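Local structure of cellulase (Bacillus sp. BG-CS10, 5E09) at residues L100-D105 with A126-L131; W109-E114 with E149-R154; E119-Y124 with E168-A173; A173-V178 with R188-P193. The protein acts as an endo-type cellulase of glycoside hydrolase family 5, cleaving internal beta-1,4-glucosidic bonds of cellulose, and carries additional modules probably involved in carbohydrate binding. All coordinates share one frame; numbering follows the deposited sequence.

Interaction 1 of 4, residues L100-D105 with A126-L131; sequences LNLHHD and ALWEQL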
loop_
_atom_site.group_PDB
_atom_site.type_symbol
_atom_site.label_atom_id
_atom_site.label_comp_id
_atom_site.label_asym_id
_atom_site.label_seq_id
_atom_site.Cartn_x
_atom_site.Cartn_y
_atom_site.Cartn_z
ATOM N N LEU A 100 -1.311 17.065 10.232
ATOM C CA LEU A 100 -0.015 16.991 10.917
ATOM C C LEU A 100 -0.097 16.123 12.179
ATOM O O LEU A 100 -1.083 16.199 12.920
ATOM C CB LEU A 100 0.468 18.393 11.280
ATOM C CG LEU A 100 1.791 18.496 12.034
ATOM C CD1 LEU A 100 2.939 18.100 11.131
ATOM C CD2 LEU A 100 2.001 19.895 12.600
ATOM N N ASN A 101 0.923 15.301 12.430
ATOM C CA ASN A 101 0.878 14.403 13.591
ATOM C C ASN A 101 2.163 14.263 14.400
ATOM O O ASN A 101 3.144 14.968 14.168
ATOM C CB ASN A 101 0.427 13.000 13.151
ATOM C CG ASN A 101 1.480 12.230 12.350
ATOM O OD1 ASN A 101 2.673 12.563 12.335
ATOM N ND2 ASN A 101 1.031 11.165 11.694
ATOM N N LEU A 102 2.151 13.208 15.211
ATOM C CA LEU A 102 3.275 12.690 15.962
ATOM C C LEU A 102 3.268 11.345 15.222
ATOM O O LEU A 102 2.207 10.727 15.124
ATOM C CB LEU A 102 2.920 12.505 17.431
ATOM C CG LEU A 102 2.493 13.765 18.188
ATOM C CD1 LEU A 102 2.093 13.424 19.616
ATOM C CD2 LEU A 102 3.604 14.803 18.171
ATOM N N HIS A 103 4.404 10.885 14.734
ATOM C CA HIS A 103 4.419 9.640 13.989
ATOM C C HIS A 103 5.091 8.441 14.627
ATOM O O HIS A 103 4.459 7.726 15.336
ATOM C CB HIS A 103 4.945 9.871 12.586
ATOM C CG HIS A 103 4.445 8.891 11.585
ATOM N ND1 HIS A 103 3.184 8.955 11.056
ATOM C CD2 HIS A 103 5.038 7.831 11.008
ATOM C CE1 HIS A 103 3.019 7.974 10.203
ATOM N NE2 HIS A 103 4.135 7.284 10.146
ATOM N N HIS A 104 6.360 8.221 14.375
ATOM C CA HIS A 104 7.051 7.075 14.933
ATOM C C HIS A 104 7.250 7.177 16.418
ATOM O O HIS A 104 7.561 6.227 17.079
ATOM C CB HIS A 104 8.297 6.710 14.161
ATOM C CG HIS A 104 7.998 6.136 12.825
ATOM N ND1 HIS A 104 7.070 5.148 12.639
ATOM C CD2 HIS A 104 8.471 6.436 11.602
ATOM C CE1 HIS A 104 6.995 4.854 11.364
ATOM N NE2 HIS A 104 7.836 5.623 10.715
ATOM N N ASP A 105 7.050 8.368 16.922
ATOM C CA ASP A 105 7.100 8.596 18.359
ATOM C C ASP A 105 6.225 7.595 19.099
ATOM O O ASP A 105 6.484 7.263 20.251
ATOM C CB ASP A 105 6.651 10.019 18.693
ATOM C CG ASP A 105 7.478 11.068 17.992
ATOM O OD1 ASP A 105 8.631 11.295 18.416
ATOM O OD2 ASP A 105 6.971 11.674 17.022
ATOM N N ALA A 126 4.238 18.602 26.164
ATOM C CA ALA A 126 5.161 19.615 25.653
ATOM C C ALA A 126 5.099 19.716 24.126
ATOM O O ALA A 126 5.089 20.819 23.554
ATOM C CB ALA A 126 6.584 19.309 26.106
ATOM N N LEU A 127 5.056 18.557 23.474
ATOM C CA LEU A 127 4.947 18.491 22.022
ATOM C C LEU A 127 3.694 19.175 21.518
ATOM O O LEU A 127 3.770 20.084 20.689
ATOM C CB LEU A 127 4.952 17.042 21.532
ATOM C CG LEU A 127 6.310 16.442 21.193
ATOM C CD1 LEU A 127 6.148 15.064 20.563
ATOM C CD2 LEU A 127 7.069 17.379 20.268
ATOM N N TRP A 128 2.533 18.743 22.002
ATOM C CA TRP A 128 1.305 19.319 21.464
ATOM C C TRP A 128 1.083 20.760 21.927
ATOM O O TRP A 128 0.322 21.495 21.302
ATOM C CB TRP A 128 0.098 18.438 21.791
ATOM C CG TRP A 128 -0.034 17.326 20.794
ATOM C CD1 TRP A 128 0.059 15.981 21.031
ATOM C CD2 TRP A 128 -0.229 17.475 19.373
ATOM N NE1 TRP A 128 -0.089 15.287 19.852
ATOM C CE2 TRP A 128 -0.264 16.167 18.838
ATOM C CE3 TRP A 128 -0.388 18.574 18.531
ATOM C CZ2 TRP A 128 -0.456 15.953 17.464
ATOM C CZ3 TRP A 128 -0.578 18.347 17.172
ATOM C CH2 TRP A 128 -0.611 17.043 16.654
ATOM N N GLU A 129 1.768 21.177 22.989
ATOM C CA GLU A 129 1.756 22.586 23.371
ATOM C C GLU A 129 2.540 23.417 22.356
ATOM O O GLU A 129 2.034 24.426 21.851
ATOM C CB GLU A 129 2.325 22.780 24.773
ATOM C CG GLU A 129 1.320 22.545 25.890
ATOM C CD GLU A 129 1.962 22.518 27.269
ATOM O OE1 GLU A 129 3.209 22.577 27.351
ATOM O OE2 GLU A 129 1.216 22.436 28.272
ATOM N N GLN A 130 3.765 22.991 22.043
ATOM C CA GLN A 130 4.563 23.717 21.050
ATOM C C GLN A 130 3.887 23.733 19.671
ATOM O O GLN A 130 3.880 24.761 18.988
ATOM C CB GLN A 130 5.964 23.122 20.933
ATOM C CG GLN A 130 6.805 23.265 22.176
ATOM C CD GLN A 130 8.126 22.534 22.063
ATOM O OE1 GLN A 130 9.049 23.002 21.402
ATOM N NE2 GLN A 130 8.223 21.379 22.707
ATOM N N LEU A 131 3.308 22.601 19.275
ATOM C CA LEU A 131 2.610 22.514 17.991
ATOM C C LEU A 131 1.355 23.383 17.983
ATOM O O LEU A 131 1.080 24.063 16.993
ATOM C CB LEU A 131 2.242 21.063 17.659
ATOM C CG LEU A 131 3.417 20.096 17.479
ATOM C CD1 LEU A 131 2.939 18.679 17.264
ATOM C CD2 LEU A 131 4.282 20.528 16.330
#
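N101 ND2 donates to H103 ND1 at 3.2 Å, in the plane of the imidazole, while N101 OD1 accepts from the V62 backbone; the side chain so held points away from the helix, and N101 meets the W128 indole through its backbone CA. The indole edge lies close by, with W128 CH2 3.9 Å from L100 O and nearly coplanar with it. Its NE1 is bonded to S146 O, on the neighbouring barrel strand's loop. L102 buries the most surface, packing on L127, W128 and L131. Its chi1 of -60° puts CG beside the backbone N; the CD2 branch touches both L127 CD1, 3.5 Å away, and L131 CD1, 4.0 Å away. Both CD2 of L102 and CD1 of L131 lie over one face of the W128 indole, displaced toward the rim. No hydrogen bond crosses between the segments: the helix is joined to the end of strand 97-100 and the loop that follows by hydrocarbon and one indole, whose N-H is satisfied by a third element.

Interaction 2 of 4, residues W109-E114 with E149-R154; sequences WIYNME and EPRFTR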
loop_
_atom_site.group_PDB
_atom_site.type_symbol
_atom_site.label_atom_id
_atom_site.label_comp_id
_atom_site.label_asym_id
_atom_site.label_seq_id
_atom_site.Cartn_x
_atom_site.Cartn_y
_atom_site.Cartn_z
ATOM N N TRP A 109 8.752 6.176 21.872
ATOM C CA TRP A 109 8.631 6.594 23.282
ATOM C C TRP A 109 7.214 6.811 23.891
ATOM O O TRP A 109 7.104 7.163 25.065
ATOM C CB TRP A 109 9.486 7.842 23.531
ATOM C CG TRP A 109 9.082 9.022 22.700
ATOM C CD1 TRP A 109 9.550 9.349 21.461
ATOM C CD2 TRP A 109 8.128 10.031 23.050
ATOM N NE1 TRP A 109 8.945 10.500 21.017
ATOM C CE2 TRP A 109 8.068 10.939 21.974
ATOM C CE3 TRP A 109 7.317 10.255 24.167
ATOM C CZ2 TRP A 109 7.231 12.052 21.982
ATOM C CZ3 TRP A 109 6.487 11.361 24.174
ATOM C CH2 TRP A 109 6.450 12.246 23.089
ATOM N N ILE A 110 6.150 6.602 23.114
ATOM C CA ILE A 110 4.771 6.757 23.581
ATOM C C ILE A 110 4.307 5.393 24.090
ATOM O O ILE A 110 3.578 5.271 25.074
ATOM C CB ILE A 110 3.837 7.230 22.453
ATOM C CG1 ILE A 110 4.336 8.553 21.868
ATOM C CG2 ILE A 110 2.413 7.373 22.966
ATOM C CD1 ILE A 110 3.471 9.091 20.750
ATOM N N TYR A 111 4.772 4.377 23.371
ATOM C CA TYR A 111 4.538 2.953 23.608
ATOM C C TYR A 111 4.722 2.508 25.065
ATOM O O TYR A 111 4.120 1.530 25.509
ATOM C CB TYR A 111 5.488 2.188 22.680
ATOM C CG TYR A 111 5.565 0.689 22.815
ATOM C CD1 TYR A 111 4.705 -0.137 22.095
ATOM C CD2 TYR A 111 6.552 0.093 23.589
ATOM C CE1 TYR A 111 4.791 -1.517 22.185
ATOM C CE2 TYR A 111 6.646 -1.286 23.684
ATOM C CZ TYR A 111 5.763 -2.085 22.979
ATOM O OH TYR A 111 5.847 -3.454 23.068
ATOM N N ASN A 112 5.539 3.251 25.807
ATOM C CA ASN A 112 5.999 2.842 27.128
ATOM C C ASN A 112 5.269 3.514 28.283
ATOM O O ASN A 112 5.876 3.846 29.295
ATOM C CB ASN A 112 7.493 3.133 27.254
ATOM C CG ASN A 112 8.340 1.915 27.012
ATOM O OD1 ASN A 112 8.760 1.242 27.954
ATOM N ND2 ASN A 112 8.594 1.612 25.740
HETATM N N MSE A 113 3.969 3.704 28.143
HETATM C CA MSE A 113 3.251 4.533 29.088
HETATM C C MSE A 113 2.940 3.826 30.398
HETATM O O MSE A 113 2.968 4.446 31.463
HETATM C CB MSE A 113 1.961 5.030 28.459
HETATM C CG MSE A 113 1.624 6.414 28.895
HETATM SE SE MSE A 113 0.122 7.036 27.907
HETATM C CE MSE A 113 0.008 8.805 28.676
ATOM N N GLU A 114 2.640 2.536 30.312
ATOM C CA GLU A 114 2.364 1.721 31.491
ATOM C C GLU A 114 3.476 1.833 32.538
ATOM O O GLU A 114 3.208 1.907 33.736
ATOM C CB GLU A 114 2.173 0.259 31.081
ATOM C CG GLU A 114 1.724 -0.660 32.201
ATOM C CD GLU A 114 1.350 -2.046 31.695
ATOM O OE1 GLU A 114 1.410 -2.267 30.467
ATOM O OE2 GLU A 114 1.000 -2.916 32.523
ATOM N N GLU A 149 -0.843 5.401 14.655
ATOM C CA GLU A 149 -0.881 3.973 15.003
ATOM C C GLU A 149 -0.490 3.664 16.450
ATOM O O GLU A 149 0.522 3.009 16.691
ATOM C CB GLU A 149 0.024 3.182 14.045
ATOM C CG GLU A 149 -0.413 3.296 12.584
ATOM C CD GLU A 149 0.263 2.293 11.653
ATOM O OE1 GLU A 149 1.188 1.582 12.105
ATOM O OE2 GLU A 149 -0.142 2.212 10.468
ATOM N N PRO A 150 -1.296 4.132 17.416
ATOM C CA PRO A 150 -0.980 3.946 18.837
ATOM C C PRO A 150 -0.888 2.477 19.231
ATOM O O PRO A 150 -1.795 1.700 18.941
ATOM C CB PRO A 150 -2.157 4.618 19.555
ATOM C CG PRO A 150 -2.806 5.483 18.535
ATOM C CD PRO A 150 -2.597 4.794 17.227
ATOM N N ARG A 151 0.207 2.109 19.884
ATOM C CA ARG A 151 0.383 0.757 20.397
ATOM C C ARG A 151 1.088 0.863 21.746
ATOM O O ARG A 151 1.810 1.824 21.990
ATOM C CB ARG A 151 1.183 -0.097 19.407
ATOM C CG ARG A 151 1.086 -1.602 19.618
ATOM C CD ARG A 151 2.044 -2.350 18.693
ATOM N NE ARG A 151 2.545 -1.483 17.634
ATOM C CZ ARG A 151 3.829 -1.194 17.452
ATOM N NH1 ARG A 151 4.754 -1.725 18.243
ATOM N NH2 ARG A 151 4.184 -0.384 16.465
ATOM N N PHE A 152 0.871 -0.097 22.635
ATOM C CA PHE A 152 1.509 -0.029 23.945
ATOM C C PHE A 152 2.102 -1.363 24.343
ATOM O O PHE A 152 1.783 -2.392 23.751
ATOM C CB PHE A 152 0.516 0.451 25.002
ATOM C CG PHE A 152 -0.097 1.777 24.679
ATOM C CD1 PHE A 152 0.558 2.954 25.001
ATOM C CD2 PHE A 152 -1.314 1.849 24.024
ATOM C CE1 PHE A 152 0.002 4.179 24.689
ATOM C CE2 PHE A 152 -1.874 3.070 23.711
ATOM C CZ PHE A 152 -1.218 4.238 24.046
ATOM N N THR A 153 2.968 -1.317 25.352
ATOM C CA THR A 153 3.725 -2.475 25.810
ATOM C C THR A 153 2.828 -3.658 26.103
ATOM O O THR A 153 1.873 -3.568 26.876
ATOM C CB THR A 153 4.545 -2.167 27.074
ATOM O OG1 THR A 153 5.209 -0.907 26.924
ATOM C CG2 THR A 153 5.584 -3.261 27.299
ATOM N N ARG A 154 3.166 -4.773 25.477
ATOM C CA ARG A 154 2.362 -5.983 25.535
ATOM C C ARG A 154 2.711 -6.858 26.741
ATOM O O ARG A 154 3.887 -7.089 27.029
ATOM C CB ARG A 154 2.545 -6.740 24.224
ATOM C CG ARG A 154 2.629 -8.246 24.278
ATOM C CD ARG A 154 2.920 -8.719 22.862
ATOM N NE ARG A 154 2.901 -10.166 22.694
ATOM C CZ ARG A 154 2.698 -10.757 21.521
ATOM N NH1 ARG A 154 2.497 -10.016 20.438
ATOM N NH2 ARG A 154 2.694 -12.081 21.426
#
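A backbone-centred polar contact, with an aromatic ring laid on a peptide, joins Y111 and T153 in two loops beyond the C-terminal ends of barrel strands, one leaving helix 105-110, the other following strand 142-145. In family 5 enzymes the acid/base glutamate lies at the C-terminal end of the fourth barrel strand, so the second loop probably borders the active site. The polar centre is Y111 O, gripped twice by one residue: T153 N donates at 3.1 Å with an N-H...O angle of 140°, and T153 OG1 donates to the same oxygen at 3.0 Å, from above the carbonyl plane. Chi1 of T153 (-45°) sets OG1 beside its own backbone N. A weaker CA-H...O contact from F152 CA, 3.4 Å from Y111 O, adds to the grip, and Y111 CA makes a similar one with R151 O. Meanwhile the Y111 ring lies against the F152-T153 peptide, with T153 N 3.6 Å above its plane and over its centre. The F152 side chain points away from 109-114 overall, yet presents its ring edge to the carbonyl oxygens of I110 and Y111. The SE of selenomethionine M113 sits 5.4 Å from the F152 ring centroid in an oblique Met-aromatic contact. Farther out, F166 of helix 161-181 meets F152 edge-to-face, I110 and M113 rest on L170 of that helix, and M113 also touches V120 of helix 117-134.

Interaction 3 of 4, residues E119-Y124 with E168-A173; sequences EVMAKY and EELNTA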
loop_
_atom_site.group_PDB
_atom_site.type_symbol
_atom_site.label_atom_id
_atom_site.label_comp_id
_atom_site.label_asym_id
_atom_site.label_seq_id
_atom_site.Cartn_x
_atom_site.Cartn_y
_atom_site.Cartn_z
ATOM N N GLU A 119 6.572 10.728 32.559
ATOM C CA GLU A 119 7.471 11.280 31.552
ATOM C C GLU A 119 6.805 11.332 30.180
ATOM O O GLU A 119 6.899 12.337 29.478
ATOM C CB GLU A 119 8.764 10.469 31.459
ATOM C CG GLU A 119 9.766 11.064 30.472
ATOM C CD GLU A 119 10.952 10.152 30.202
ATOM O OE1 GLU A 119 10.886 8.961 30.576
ATOM O OE2 GLU A 119 11.949 10.629 29.614
ATOM N N VAL A 120 6.137 10.248 29.803
ATOM C CA VAL A 120 5.492 10.176 28.499
ATOM C C VAL A 120 4.429 11.264 28.364
ATOM O O VAL A 120 4.421 12.016 27.381
ATOM C CB VAL A 120 4.864 8.796 28.254
ATOM C CG1 VAL A 120 3.947 8.838 27.041
ATOM C CG2 VAL A 120 5.957 7.748 28.071
HETATM N N MSE A 121 3.553 11.364 29.360
HETATM C CA MSE A 121 2.564 12.435 29.388
HETATM C C MSE A 121 3.219 13.809 29.321
HETATM O O MSE A 121 2.713 14.712 28.653
HETATM C CB MSE A 121 1.702 12.339 30.639
HETATM C CG MSE A 121 0.833 11.107 30.673
HETATM SE SE MSE A 121 -0.408 11.024 29.161
HETATM C CE MSE A 121 -1.523 12.550 29.645
ATOM N N ALA A 122 4.345 13.964 30.009
ATOM C CA ALA A 122 5.054 15.242 30.002
ATOM C C ALA A 122 5.545 15.622 28.598
ATOM O O ALA A 122 5.317 16.746 28.138
ATOM C CB ALA A 122 6.219 15.205 30.978
ATOM N N LYS A 123 6.214 14.686 27.925
ATOM C CA LYS A 123 6.749 14.925 26.583
ATOM C C LYS A 123 5.638 15.165 25.573
ATOM O O LYS A 123 5.730 16.052 24.735
ATOM C CB LYS A 123 7.598 13.745 26.108
ATOM C CG LYS A 123 8.825 13.465 26.934
ATOM C CD LYS A 123 9.672 12.365 26.308
ATOM C CE LYS A 123 10.206 12.783 24.949
ATOM N NZ LYS A 123 11.143 11.766 24.385
ATOM N N TYR A 124 4.605 14.334 25.650
ATOM C CA TYR A 124 3.441 14.420 24.781
ATOM C C TYR A 124 2.783 15.794 24.913
ATOM O O TYR A 124 2.451 16.459 23.911
ATOM C CB TYR A 124 2.468 13.299 25.141
ATOM C CG TYR A 124 1.263 13.152 24.242
ATOM C CD1 TYR A 124 1.369 12.559 22.992
ATOM C CD2 TYR A 124 0.004 13.565 24.667
ATOM C CE1 TYR A 124 0.257 12.403 22.177
ATOM C CE2 TYR A 124 -1.102 13.419 23.867
ATOM C CZ TYR A 124 -0.974 12.838 22.624
ATOM O OH TYR A 124 -2.090 12.691 21.830
ATOM N N GLU A 168 -7.219 6.633 25.324
ATOM C CA GLU A 168 -8.225 7.646 25.631
ATOM C C GLU A 168 -7.610 8.834 26.373
ATOM O O GLU A 168 -8.000 9.982 26.150
ATOM C CB GLU A 168 -9.378 7.054 26.442
ATOM C CG GLU A 168 -10.470 8.076 26.736
ATOM C CD GLU A 168 -11.858 7.461 26.823
ATOM O OE1 GLU A 168 -11.962 6.215 26.805
ATOM O OE2 GLU A 168 -12.847 8.229 26.904
ATOM N N GLU A 169 -6.638 8.563 27.241
ATOM C CA GLU A 169 -5.970 9.637 27.970
ATOM C C GLU A 169 -5.109 10.491 27.045
ATOM O O GLU A 169 -5.055 11.711 27.197
ATOM C CB GLU A 169 -5.120 9.072 29.111
ATOM C CG GLU A 169 -5.943 8.467 30.241
ATOM C CD GLU A 169 -5.156 7.472 31.082
ATOM O OE1 GLU A 169 -3.914 7.598 31.160
ATOM O OE2 GLU A 169 -5.785 6.560 31.662
ATOM N N LEU A 170 -4.428 9.853 26.097
ATOM C CA LEU A 170 -3.645 10.596 25.114
ATOM C C LEU A 170 -4.548 11.482 24.258
ATOM O O LEU A 170 -4.269 12.667 24.062
ATOM C CB LEU A 170 -2.853 9.641 24.220
ATOM C CG LEU A 170 -1.651 8.953 24.866
ATOM C CD1 LEU A 170 -1.013 8.027 23.859
ATOM C CD2 LEU A 170 -0.642 9.978 25.371
ATOM N N ASN A 171 -5.631 10.894 23.757
ATOM C CA ASN A 171 -6.563 11.607 22.895
ATOM C C ASN A 171 -7.209 12.781 23.632
ATOM O O ASN A 171 -7.314 13.883 23.087
ATOM C CB ASN A 171 -7.632 10.648 22.356
ATOM C CG ASN A 171 -7.116 9.781 21.210
ATOM O OD1 ASN A 171 -6.165 10.151 20.525
ATOM N ND2 ASN A 171 -7.747 8.628 20.998
ATOM N N THR A 172 -7.607 12.544 24.880
ATOM C CA THR A 172 -8.250 13.561 25.714
ATOM C C THR A 172 -7.290 14.696 26.059
ATOM O O THR A 172 -7.638 15.882 25.943
ATOM C CB THR A 172 -8.803 12.938 27.013
ATOM O OG1 THR A 172 -9.778 11.947 26.673
ATOM C CG2 THR A 172 -9.459 13.988 27.880
ATOM N N ALA A 173 -6.078 14.334 26.468
ATOM C CA ALA A 173 -5.052 15.334 26.771
ATOM C C ALA A 173 -4.751 16.211 25.550
ATOM O O ALA A 173 -4.694 17.440 25.642
ATOM C CB ALA A 173 -3.777 14.653 27.270
#
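The side chains of Y124 and L170 cross obliquely, yet the methyl CD2 of L170 stands over the centre of one ring face, 3.7 Å from the centroid and only 9° off the ring normal. This is a CH-pi contact. CB of Y124 points to the other helix and chi1 (-174°) sets CG anti to the backbone N; the hydroxyl finds a second hold on the same residue. Y124 OH donates to L170 O at 3.1 Å, approaching from well above the carbonyl plane. One leucine thus offers a methyl to the face and a carbonyl to the phenol. The selenomethionine M121 bends at both chi2 and chi3, with SE 3.9 Å from L170 CD2 and its terminal CE 3.9 Å from A173 CB. L170 CD2 is therefore shared between the aromatic face and the selenium. Nearby, E169 OE1 bonds to Y117 OH, and W128 packs edge-to-face with Y124. The axes of 119-124 and 168-173 run roughly parallel, 30° apart with a closest approach of 11.2 Å, a gap bridged by large side chains. Such neighbouring helices with a common direction are characteristic of the outer layer of a (beta/alpha)8 barrel, the TIM-barrel fold of family 5 glycosidases.

Interaction 4 of 4, residues A173-V178 with R188-P193; sequences AFYHIV and RPLVLP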
loop_
_atom_site.group_PDB
_atom_site.type_symbol
_atom_site.label_atom_id
_atom_site.label_comp_id
_atom_site.label_asym_id
_atom_site.label_seq_id
_atom_site.Cartn_x
_atom_site.Cartn_y
_atom_site.Cartn_z
ATOM N N ALA A 173 -6.078 14.334 26.468
ATOM C CA ALA A 173 -5.052 15.334 26.771
ATOM C C ALA A 173 -4.751 16.211 25.550
ATOM O O ALA A 173 -4.694 17.440 25.642
ATOM C CB ALA A 173 -3.777 14.653 27.270
ATOM N N PHE A 174 -4.547 15.555 24.412
ATOM C CA PHE A 174 -4.346 16.217 23.127
ATOM C C PHE A 174 -5.471 17.226 22.842
ATOM O O PHE A 174 -5.221 18.425 22.613
ATOM C CB PHE A 174 -4.253 15.140 22.037
ATOM C CG PHE A 174 -4.446 15.641 20.639
ATOM C CD1 PHE A 174 -3.492 16.443 20.032
ATOM C CD2 PHE A 174 -5.560 15.262 19.910
ATOM C CE1 PHE A 174 -3.660 16.889 18.728
ATOM C CE2 PHE A 174 -5.741 15.697 18.603
ATOM C CZ PHE A 174 -4.786 16.517 18.009
ATOM N N TYR A 175 -6.705 16.728 22.899
ATOM C CA TYR A 175 -7.892 17.551 22.703
ATOM C C TYR A 175 -7.846 18.815 23.552
ATOM O O TYR A 175 -7.983 19.925 23.034
ATOM C CB TYR A 175 -9.161 16.761 23.033
ATOM C CG TYR A 175 -10.423 17.590 22.922
ATOM C CD1 TYR A 175 -11.108 17.679 21.719
ATOM C CD2 TYR A 175 -10.926 18.290 24.018
ATOM C CE1 TYR A 175 -12.254 18.439 21.606
ATOM C CE2 TYR A 175 -12.072 19.057 23.910
ATOM C CZ TYR A 175 -12.732 19.125 22.701
ATOM O OH TYR A 175 -13.876 19.881 22.579
ATOM N N HIS A 176 -7.645 18.647 24.853
ATOM C CA HIS A 176 -7.718 19.790 25.751
ATOM C C HIS A 176 -6.559 20.759 25.559
ATOM O O HIS A 176 -6.752 21.959 25.674
ATOM C CB HIS A 176 -7.808 19.321 27.203
ATOM C CG HIS A 176 -9.158 18.782 27.563
ATOM N ND1 HIS A 176 -9.343 17.532 28.112
ATOM C CD2 HIS A 176 -10.394 19.319 27.422
ATOM C CE1 HIS A 176 -10.635 17.324 28.301
ATOM N NE2 HIS A 176 -11.293 18.392 27.892
ATOM N N ILE A 177 -5.367 20.258 25.245
ATOM C CA ILE A 177 -4.253 21.154 24.932
ATOM C C ILE A 177 -4.590 22.049 23.728
ATOM O O ILE A 177 -4.484 23.288 23.792
ATOM C CB ILE A 177 -2.964 20.371 24.643
ATOM C CG1 ILE A 177 -2.416 19.752 25.933
ATOM C CG2 ILE A 177 -1.912 21.281 23.999
ATOM C CD1 ILE A 177 -1.444 18.610 25.695
ATOM N N VAL A 178 -5.020 21.421 22.637
ATOM C CA VAL A 178 -5.348 22.174 21.433
ATOM C C VAL A 178 -6.506 23.163 21.655
ATOM O O VAL A 178 -6.406 24.332 21.284
ATOM C CB VAL A 178 -5.707 21.235 20.266
ATOM C CG1 VAL A 178 -6.148 22.044 19.058
ATOM C CG2 VAL A 178 -4.528 20.342 19.920
ATOM N N ARG A 188 -10.325 24.168 15.216
ATOM C CA ARG A 188 -9.492 23.346 14.349
ATOM C C ARG A 188 -9.970 21.893 14.370
ATOM O O ARG A 188 -10.160 21.319 15.435
ATOM C CB ARG A 188 -8.028 23.421 14.774
ATOM C CG ARG A 188 -7.098 22.708 13.822
ATOM C CD ARG A 188 -5.644 22.994 14.129
ATOM N NE ARG A 188 -5.375 24.416 14.325
ATOM C CZ ARG A 188 -5.253 25.305 13.344
ATOM N NH1 ARG A 188 -5.402 24.941 12.074
ATOM N NH2 ARG A 188 -4.993 26.571 13.634
ATOM N N PRO A 189 -10.197 21.301 13.189
ATOM C CA PRO A 189 -10.553 19.882 13.139
ATOM C C PRO A 189 -9.454 19.001 13.731
ATOM O O PRO A 189 -8.267 19.224 13.497
ATOM C CB PRO A 189 -10.738 19.627 11.644
ATOM C CG PRO A 189 -11.201 20.952 11.125
ATOM C CD PRO A 189 -10.386 21.958 11.885
ATOM N N LEU A 190 -9.867 18.024 14.525
ATOM C CA LEU A 190 -8.941 17.146 15.221
ATOM C C LEU A 190 -9.165 15.729 14.750
ATOM O O LEU A 190 -10.300 15.313 14.558
ATOM C CB LEU A 190 -9.132 17.244 16.731
ATOM C CG LEU A 190 -8.813 18.604 17.345
ATOM C CD1 LEU A 190 -9.056 18.571 18.851
ATOM C CD2 LEU A 190 -7.380 19.006 17.029
ATOM N N VAL A 191 -8.083 14.991 14.555
ATOM C CA VAL A 191 -8.181 13.656 13.995
ATOM C C VAL A 191 -7.718 12.635 15.034
ATOM O O VAL A 191 -6.601 12.716 15.539
ATOM C CB VAL A 191 -7.345 13.537 12.697
ATOM C CG1 VAL A 191 -7.440 12.138 12.122
ATOM C CG2 VAL A 191 -7.796 14.565 11.667
ATOM N N LEU A 192 -8.588 11.688 15.369
ATOM C CA LEU A 192 -8.292 10.718 16.418
ATOM C C LEU A 192 -8.256 9.302 15.875
ATOM O O LEU A 192 -9.133 8.899 15.101
ATOM C CB LEU A 192 -9.322 10.807 17.539
ATOM C CG LEU A 192 -9.512 12.184 18.165
ATOM C CD1 LEU A 192 -10.688 12.164 19.139
ATOM C CD2 LEU A 192 -8.224 12.617 18.852
ATOM N N PRO A 193 -7.238 8.537 16.281
ATOM C CA PRO A 193 -7.055 7.157 15.831
ATOM C C PRO A 193 -7.712 6.111 16.731
ATOM O O PRO A 193 -7.824 6.311 17.943
ATOM C CB PRO A 193 -5.537 6.996 15.860
ATOM C CG PRO A 193 -5.115 7.873 17.011
ATOM C CD PRO A 193 -6.083 9.024 17.057
#
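L190 projects from barrel strand 190-193 toward F174, Y175 and V178 of the helix that precedes it, the second half of a beta-alpha-beta crossover in the TIM barrel. The axes of 173-178 and 190-193 run nearly antiparallel, at 171°, and approach to 10.2 Å, as expected where a chain returns along the outside of the barrel and re-enters it. The contact itself is apolar. The two methyls of L190 have different partners: CD2 lies 3.7 Å from F174 CZ and 3.9 Å from V178 CG1, whereas CD1 touches CD1 of Y175 at 3.6 Å. L190 slides past F174 in the opposite sense but crosses Y175 at about a right angle. The polar end of Y175 finds its partner beyond the pair, its OH being bonded to D216. Among aromatic contacts, W128 meets the F174 ring edge-to-face, tying the preceding barrel helix into the same layer. CB of F174 points toward the strand, with CG anti to the backbone N (chi1 163°). At the edge of this ring, close to its plane, sits CD2 of L192, 3.9 Å from F174 CD2.

Overall arrangement
Read from the N terminus, the chain leaves strand 97-100 and opens interaction 1, then interaction 2 beside helix 105-110, then interaction 3 on helix 117-134, before any has closed. They close in the same order, at 126-131, 149-154 and 168-173, so all three cross one another. Interaction 4 follows in series, starting at A173, the residue it shares with interaction 3, and closes the shortest loop, between helix 161-181 and strand 190-193. Interaction 4 fastens a helix to the barrel wall, interaction 1 to a strand end and its loop; interaction 3 joins two helices laterally, and interaction 2 links loops beyond the strand ends. Two consecutive beta-alpha units, 97-134 and 142-181, and strand 190-193 are thereby tied together.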